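Local coordinates for uncharacterized protein (PDB 3KSV) that is of unknown function but, as a zinc-binding member of the histidine triad family, probably acts on nucleotide substrates through a covalent nucleotidyl-histidine intermediate, at residues 42-47 and 110-115; 31-36 and 67-72. All coordinates share one frame; numbering follows the deposited sequence.

From the N terminus, after helix 14-20 and strand 27-30 the chain turns through 31-33 into strand 34-38, then runs through the loop 42-47 ahead of strand 48-52. Helix 64-82 follows, and its residues 67-72 return to 31-36, so interaction 2 closes a loop over 30 intervening residues. Strand 109-114 later comes back to 42-47, and interaction 1 closes a longer loop over 62. The two loops cross rather than nest, because their segments alternate along the chain. Interaction 2 fixes the helix near the edge of the antiparallel sheet formed by strand 27-30; interaction 1 anchors a connecting loop on strand 109-114, which begins within the predicted histidine triad motif. Their centres lie 20 Å apart.

Interaction 1: 42-47 and 110-115; sequences PLSRGH and HIIPKT
His47 carries this contact, lying at the end of a type II turn (Ser44 to His47) against strand 109-114, whose start holds the last histidine of the predicted histidine triad motif. Its CG is anti to the backbone N (chi1 -179°), which sends the imidazole along the side chain of Ile112, both pointing the same way. His47 CB is 4.3 Å from Pro113 CD. Beyond it, Ile112 CG1 sits over the centre of one face of the His47 ring, 3.7 Å from the centroid, a CH-pi contact. ND1 of His47 accepts the backbone N-H of Leu43, with N to ND1 3.1 Å, almost straight at 166° and in the ring plane. At the tip, NE2 of His47 and ND1 of His110 share a hydrogen bond of 3.0 Å at the edges of both rings, whose planes stand 58° apart. Two in-plane bonds and the Ile112 contact thus fix the rotation of His47, which probably helps to hold His110, whose ring meets that of His108, the predicted nucleotidylated histidine.

At the other end of the turn, Ser44 OG, tucked between its own N and C, donates to a lone pair of Pro113 O at 2.7 Å. The Pro113 ring wedges into the turn, with CG 3.2 Å from Arg45 O.

Arg45 itself leads off to a salt bridge with Asp138 of the second subunit, and Trp125 of that subunit meets the His110 ring edge-to-face. Within the antiparallel sheet, strand 109-114 runs between strands 48-52 and 89-96; Ile111 and Pro113 pack against helix 64-82, while the loop 42-47 lies over Ile112.

Interaction 2: 31-36 and 67-72; sequences TSKALA and AADVGV
Thr31 and Asp69 point at each other tip to tip, the threonine from the turn that precedes strand 34-38 and the aspartate from helix 64-82. Asp69 CG is anti to its backbone N (chi1 -160°), which carries the carboxylate off the helix and into the turn. Thr31 OG1 is set on the side of both its own N and its own C, and from there donates to Asp69 OD2 at a very short 2.4 Å. The same oxygen accepts the backbone N-H of Lys33, with N to OD2 3.0 Å and a bent angle of 140°. Both donors meet OD2 from outside the carboxylate plane, so this oxygen is gripped twice. Two donors on one oxygen would be expected to favour the charged carboxylate.

Thr31 N also donates to Ala34 O, closing the hairpin between strand 27-30, outermost within this chain, and its neighbour 34-38 in the antiparallel sheet of the HIT fold. The aspartate therefore ties the hairpin turn to the helix that packs on the sheet.

CB of Lys33 lies alongside the carboxylate, 3.3 Å from Asp69 OD2, before its chain bends at chi2 and leads the amine away to a long, weak ion pair with Asp66. At the first residue of the strand, Ala34 turns its methyl toward the helix, and its CB meets Val70 CG2 at 4.0 Å. Val70 also packs on Val50 and Pro52, which extends this apolar layer onto strand 48-52. On the turn, Lys53 NZ hydrogen-bonds to Thr31 O.

Interaction 1: 42-47 and 110-115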
ATOM      1  N   PRO A  42       9.569 -12.046  -8.988  1.00 24.86           N
ATOM      2  CA  PRO A  42       9.960 -10.916  -8.146  1.00 24.75           C
ATOM      3  C   PRO A  42      10.727  -9.833  -8.889  1.00 24.69           C
ATOM      4  O   PRO A  42      11.401 -10.140  -9.864  1.00 25.38           O
ATOM      5  CB  PRO A  42      10.896 -11.571  -7.133  1.00 24.73           C
ATOM      6  CG  PRO A  42      11.544 -12.656  -7.888  1.00 24.82           C
ATOM      7  CD  PRO A  42      10.466 -13.201  -8.776  1.00 24.57           C
ATOM      8  N   LEU A  43      10.660  -8.592  -8.398  1.00 24.55           N
ATOM      9  CA  LEU A  43      11.505  -7.496  -8.880  1.00 23.96           C
ATOM     10  C   LEU A  43      12.833  -7.454  -8.141  1.00 24.22           C
ATOM     11  O   LEU A  43      13.784  -6.808  -8.586  1.00 23.73           O
ATOM     12  CB  LEU A  43      10.823  -6.152  -8.667  1.00 23.90           C
ATOM     13  CG  LEU A  43       9.496  -5.873  -9.361  1.00 23.09           C
ATOM     14  CD1 LEU A  43       9.123  -4.447  -9.041  1.00 20.81           C
ATOM     15  CD2 LEU A  43       9.545  -6.116 -10.860  1.00 21.08           C
ATOM     16  N   SER A  44      12.866  -8.126  -6.995  1.00 24.53           N
ATOM     17  CA  SER A  44      14.043  -8.196  -6.144  1.00 25.08           C
ATOM     18  C   SER A  44      13.892  -9.428  -5.261  1.00 25.04           C
ATOM     19  O   SER A  44      12.793  -9.967  -5.104  1.00 24.94           O
ATOM     20  CB  SER A  44      14.143  -6.943  -5.283  1.00 25.13           C
ATOM     21  OG  SER A  44      12.978  -6.811  -4.490  1.00 25.44           O
ATOM     22  N   ARG A  45      15.003  -9.884  -4.707  1.00 25.06           N
ATOM     23  CA  ARG A  45      15.022 -11.025  -3.803  1.00 24.80           C
ATOM     24  C   ARG A  45      14.220 -10.715  -2.522  1.00 23.96           C
ATOM     25  O   ARG A  45      14.447  -9.690  -1.886  1.00 23.88           O
ATOM     26  CB  ARG A  45      16.493 -11.365  -3.490  1.00 25.47           C
ATOM     27  CG  ARG A  45      16.732 -12.466  -2.479  1.00 26.73           C
ATOM     28  CD  ARG A  45      16.345 -13.834  -2.977  1.00 27.56           C
ATOM     29  NE  ARG A  45      16.388 -14.777  -1.860  1.00 28.61           N
ATOM     30  CZ  ARG A  45      17.474 -15.420  -1.412  1.00 28.18           C
ATOM     31  NH1 ARG A  45      18.671 -15.292  -2.000  1.00 28.10           N
ATOM     32  NH2 ARG A  45      17.345 -16.239  -0.368  1.00 26.92           N
ATOM     33  N   GLY A  46      13.268 -11.590  -2.173  1.00 23.30           N
ATOM     34  CA  GLY A  46      12.413 -11.420  -0.973  1.00 22.77           C
ATOM     35  C   GLY A  46      11.083 -10.694  -1.191  1.00 21.91           C
ATOM     36  O   GLY A  46      10.361 -10.416  -0.238  1.00 21.75           O
ATOM     37  N   HIS A  47      10.795 -10.351  -2.446  1.00 21.36           N
ATOM     38  CA  HIS A  47       9.517  -9.765  -2.886  1.00 20.98           C
ATOM     39  C   HIS A  47       8.365 -10.702  -2.542  1.00 20.67           C
ATOM     40  O   HIS A  47       8.352 -11.882  -2.940  1.00 20.85           O
ATOM     41  CB  HIS A  47       9.587  -9.517  -4.406  1.00 20.66           C
ATOM     42  CG  HIS A  47       8.364  -8.890  -5.027  1.00 21.03           C
ATOM     43  ND1 HIS A  47       8.378  -8.409  -6.320  1.00 19.50           N
ATOM     44  CD2 HIS A  47       7.102  -8.689  -4.569  1.00 21.40           C
ATOM     45  CE1 HIS A  47       7.188  -7.931  -6.627  1.00 20.60           C
ATOM     46  NE2 HIS A  47       6.393  -8.088  -5.583  1.00 21.30           N
ATOM     47  N   HIS A 110       2.032  -5.792  -3.001  1.00 18.03           N
ATOM     48  CA  HIS A 110       3.418  -6.180  -3.157  1.00 17.59           C
ATOM     49  C   HIS A 110       4.201  -5.535  -2.000  1.00 17.66           C
ATOM     50  O   HIS A 110       3.983  -4.339  -1.703  1.00 16.83           O
ATOM     51  CB  HIS A 110       3.969  -5.621  -4.474  1.00 18.18           C
ATOM     52  CG  HIS A 110       3.248  -6.080  -5.713  1.00 17.57           C
ATOM     53  ND1 HIS A 110       3.683  -7.139  -6.473  1.00 18.55           N
ATOM     54  CD2 HIS A 110       2.177  -5.562  -6.370  1.00 19.89           C
ATOM     55  CE1 HIS A 110       2.893  -7.275  -7.523  1.00 18.98           C
ATOM     56  NE2 HIS A 110       1.968  -6.332  -7.483  1.00 16.41           N
ATOM     57  N   ILE A 111       5.089  -6.308  -1.357  1.00 17.33           N
ATOM     58  CA  ILE A 111       6.135  -5.747  -0.475  1.00 16.96           C
ATOM     59  C   ILE A 111       7.476  -6.070  -1.103  1.00 16.43           C
ATOM     60  O   ILE A 111       7.880  -7.234  -1.125  1.00 16.93           O
ATOM     61  CB  ILE A 111       6.076  -6.240   0.995  1.00 17.92           C
ATOM     62  CG1 ILE A 111       4.632  -6.244   1.550  1.00 18.26           C
ATOM     63  CG2 ILE A 111       6.962  -5.316   1.901  1.00 13.82           C
ATOM     64  CD1 ILE A 111       3.736  -7.340   0.975  1.00 23.87           C
ATOM     65  N   ILE A 112       8.146  -5.047  -1.650  1.00 16.13           N
ATOM     66  CA  ILE A 112       9.277  -5.244  -2.573  1.00 16.10           C
ATOM     67  C   ILE A 112      10.555  -4.677  -1.963  1.00 16.31           C
ATOM     68  O   ILE A 112      10.670  -3.455  -1.839  1.00 16.16           O
ATOM     69  CB  ILE A 112       9.045  -4.543  -3.938  1.00 16.09           C
ATOM     70  CG1 ILE A 112       7.687  -4.907  -4.557  1.00 16.76           C
ATOM     71  CG2 ILE A 112      10.122  -4.935  -4.926  1.00 15.71           C
ATOM     72  CD1 ILE A 112       7.192  -3.887  -5.541  1.00 16.30           C
ATOM     73  N   PRO A 113      11.523  -5.551  -1.569  1.00 17.16           N
ATOM     74  CA  PRO A 113      12.812  -5.096  -1.035  1.00 17.63           C
ATOM     75  C   PRO A 113      13.535  -4.209  -2.027  1.00 18.65           C
ATOM     76  O   PRO A 113      13.505  -4.483  -3.232  1.00 18.15           O
ATOM     77  CB  PRO A 113      13.600  -6.393  -0.842  1.00 18.06           C
ATOM     78  CG  PRO A 113      12.532  -7.432  -0.631  1.00 18.23           C
ATOM     79  CD  PRO A 113      11.381  -7.015  -1.471  1.00 17.13           C
ATOM     80  N   LYS A 114      14.136  -3.137  -1.522  1.00 19.57           N
ATOM     81  CA  LYS A 114      14.933  -2.230  -2.339  1.00 20.64           C
ATOM     82  C   LYS A 114      16.345  -2.336  -1.822  1.00 21.61           C
ATOM     83  O   LYS A 114      16.773  -1.622  -0.908  1.00 21.09           O
ATOM     84  CB  LYS A 114      14.420  -0.779  -2.266  1.00 20.50           C
ATOM     85  CG  LYS A 114      15.103   0.176  -3.270  1.00 20.97           C
ATOM     86  CD  LYS A 114      14.675  -0.155  -4.703  1.00 21.63           C
ATOM     87  CE  LYS A 114      15.152   0.829  -5.744  1.00 21.98           C
ATOM     88  NZ  LYS A 114      14.820   2.220  -5.372  1.00 24.51           N
ATOM     89  N   THR A 115      17.064  -3.266  -2.416  1.00 23.47           N
ATOM     90  CA  THR A 115      18.402  -3.582  -1.987  1.00 25.15           C
ATOM     91  C   THR A 115      19.364  -2.632  -2.683  1.00 25.86           C
ATOM     92  O   THR A 115      20.435  -2.349  -2.181  1.00 26.53           O
ATOM     93  CB  THR A 115      18.718  -5.102  -2.218  1.00 25.08           C
ATOM     94  OG1 THR A 115      20.116  -5.276  -2.407  1.00 28.04           O
ATOM     95  CG2 THR A 115      17.962  -5.705  -3.427  1.00 24.96           C
TER

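Interaction 2: 31-36 and 67-72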
ATOM      1  N   THR A  31      -4.235 -15.607   8.000  1.00 27.82           N
ATOM      2  CA  THR A  31      -5.077 -15.115   9.077  1.00 28.38           C
ATOM      3  C   THR A  31      -6.482 -15.478   8.661  1.00 28.47           C
ATOM      4  O   THR A  31      -6.674 -16.114   7.622  1.00 28.53           O
ATOM      5  CB  THR A  31      -4.903 -13.576   9.306  1.00 28.48           C
ATOM      6  OG1 THR A  31      -5.304 -12.859   8.139  1.00 29.26           O
ATOM      7  CG2 THR A  31      -3.448 -13.228   9.610  1.00 28.83           C
ATOM      8  N   SER A  32      -7.477 -15.084   9.444  1.00 28.81           N
ATOM      9  CA  SER A  32      -8.853 -15.399   9.077  1.00 28.77           C
ATOM     10  C   SER A  32      -9.230 -14.840   7.694  1.00 28.22           C
ATOM     11  O   SER A  32      -9.863 -15.535   6.896  1.00 28.82           O
ATOM     12  CB  SER A  32      -9.816 -14.884  10.138  1.00 28.82           C
ATOM     13  OG  SER A  32      -9.466 -13.568  10.519  1.00 30.57           O
ATOM     14  N   LYS A  33      -8.817 -13.613   7.389  1.00 27.24           N
ATOM     15  CA  LYS A  33      -9.302 -12.926   6.183  1.00 26.42           C
ATOM     16  C   LYS A  33      -8.255 -12.696   5.097  1.00 25.00           C
ATOM     17  O   LYS A  33      -8.602 -12.191   4.032  1.00 24.23           O
ATOM     18  CB  LYS A  33      -9.954 -11.587   6.575  1.00 26.93           C
ATOM     19  CG  LYS A  33     -11.303 -11.724   7.277  1.00 28.80           C
ATOM     20  CD  LYS A  33     -12.387 -12.124   6.276  1.00 31.89           C
ATOM     21  CE  LYS A  33     -13.767 -12.265   6.919  1.00 34.03           C
ATOM     22  NZ  LYS A  33     -14.861 -12.331   5.878  1.00 35.52           N
ATOM     23  N   ALA A  34      -7.003 -13.100   5.341  1.00 23.46           N
ATOM     24  CA  ALA A  34      -5.870 -12.747   4.472  1.00 22.55           C
ATOM     25  C   ALA A  34      -4.804 -13.852   4.370  1.00 22.14           C
ATOM     26  O   ALA A  34      -4.715 -14.712   5.227  1.00 21.81           O
ATOM     27  CB  ALA A  34      -5.227 -11.423   4.953  1.00 21.77           C
ATOM     28  N   LEU A  35      -4.005 -13.802   3.309  1.00 21.82           N
ATOM     29  CA  LEU A  35      -2.910 -14.727   3.090  1.00 22.17           C
ATOM     30  C   LEU A  35      -1.647 -13.977   2.602  1.00 21.85           C
ATOM     31  O   LEU A  35      -1.750 -12.965   1.902  1.00 21.56           O
ATOM     32  CB  LEU A  35      -3.354 -15.765   2.046  1.00 22.91           C
ATOM     33  CG  LEU A  35      -2.729 -17.149   2.092  1.00 25.82           C
ATOM     34  CD1 LEU A  35      -3.537 -18.030   3.049  1.00 27.65           C
ATOM     35  CD2 LEU A  35      -2.633 -17.764   0.661  1.00 29.12           C
ATOM     36  N   ALA A  36      -0.465 -14.482   2.960  1.00 21.48           N
ATOM     37  CA  ALA A  36       0.801 -14.006   2.417  1.00 21.02           C
ATOM     38  C   ALA A  36       1.621 -15.142   1.798  1.00 21.54           C
ATOM     39  O   ALA A  36       1.623 -16.283   2.295  1.00 21.79           O
ATOM     40  CB  ALA A  36       1.605 -13.295   3.503  1.00 20.91           C
ATOM     41  N   ALA A  67     -10.324  -5.269   5.461  1.00 23.85           N
ATOM     42  CA  ALA A  67      -9.348  -4.197   5.369  1.00 23.52           C
ATOM     43  C   ALA A  67      -8.520  -4.112   6.646  1.00 23.57           C
ATOM     44  O   ALA A  67      -7.294  -3.945   6.581  1.00 24.09           O
ATOM     45  CB  ALA A  67     -10.026  -2.895   5.067  1.00 22.67           C
ATOM     46  N   ALA A  68      -9.166  -4.265   7.802  1.00 23.78           N
ATOM     47  CA  ALA A  68      -8.436  -4.259   9.077  1.00 24.02           C
ATOM     48  C   ALA A  68      -7.432  -5.404   9.149  1.00 24.35           C
ATOM     49  O   ALA A  68      -6.271  -5.192   9.503  1.00 24.63           O
ATOM     50  CB  ALA A  68      -9.395  -4.315  10.257  1.00 24.19           C
ATOM     51  N   ASP A  69      -7.876  -6.601   8.774  1.00 24.39           N
ATOM     52  CA  ASP A  69      -7.029  -7.796   8.800  1.00 24.79           C
ATOM     53  C   ASP A  69      -5.873  -7.714   7.791  1.00 23.61           C
ATOM     54  O   ASP A  69      -4.748  -8.151   8.084  1.00 24.01           O
ATOM     55  CB  ASP A  69      -7.897  -9.043   8.537  1.00 25.76           C
ATOM     56  CG  ASP A  69      -7.243 -10.368   9.017  1.00 29.59           C
ATOM     57  OD1 ASP A  69      -6.921 -10.536  10.229  1.00 33.88           O
ATOM     58  OD2 ASP A  69      -7.091 -11.269   8.164  1.00 34.21           O
ATOM     59  N   VAL A  70      -6.144  -7.189   6.601  1.00 22.35           N
ATOM     60  CA  VAL A  70      -5.096  -7.018   5.590  1.00 21.92           C
ATOM     61  C   VAL A  70      -4.068  -5.948   6.019  1.00 21.34           C
ATOM     62  O   VAL A  70      -2.858  -6.132   5.844  1.00 21.65           O
ATOM     63  CB  VAL A  70      -5.652  -6.688   4.182  1.00 21.58           C
ATOM     64  CG1 VAL A  70      -4.505  -6.337   3.249  1.00 22.86           C
ATOM     65  CG2 VAL A  70      -6.450  -7.857   3.612  1.00 21.70           C
ATOM     66  N   GLY A  71      -4.535  -4.849   6.607  1.00 20.92           N
ATOM     67  CA  GLY A  71      -3.613  -3.833   7.140  1.00 20.27           C
ATOM     68  C   GLY A  71      -2.660  -4.403   8.191  1.00 20.10           C
ATOM     69  O   GLY A  71      -1.465  -4.087   8.205  1.00 19.82           O
ATOM     70  N   VAL A  72      -3.195  -5.231   9.083  1.00 20.04           N
ATOM     71  CA  VAL A  72      -2.415  -5.867  10.129  1.00 20.15           C
ATOM     72  C   VAL A  72      -1.409  -6.860   9.543  1.00 20.77           C
ATOM     73  O   VAL A  72      -0.241  -6.818   9.909  1.00 20.42           O
ATOM     74  CB  VAL A  72      -3.322  -6.585  11.167  1.00 20.19           C
ATOM     75  CG1 VAL A  72      -2.529  -7.592  11.982  1.00 19.96           C
ATOM     76  CG2 VAL A  72      -3.990  -5.558  12.072  1.00 19.82           C
TER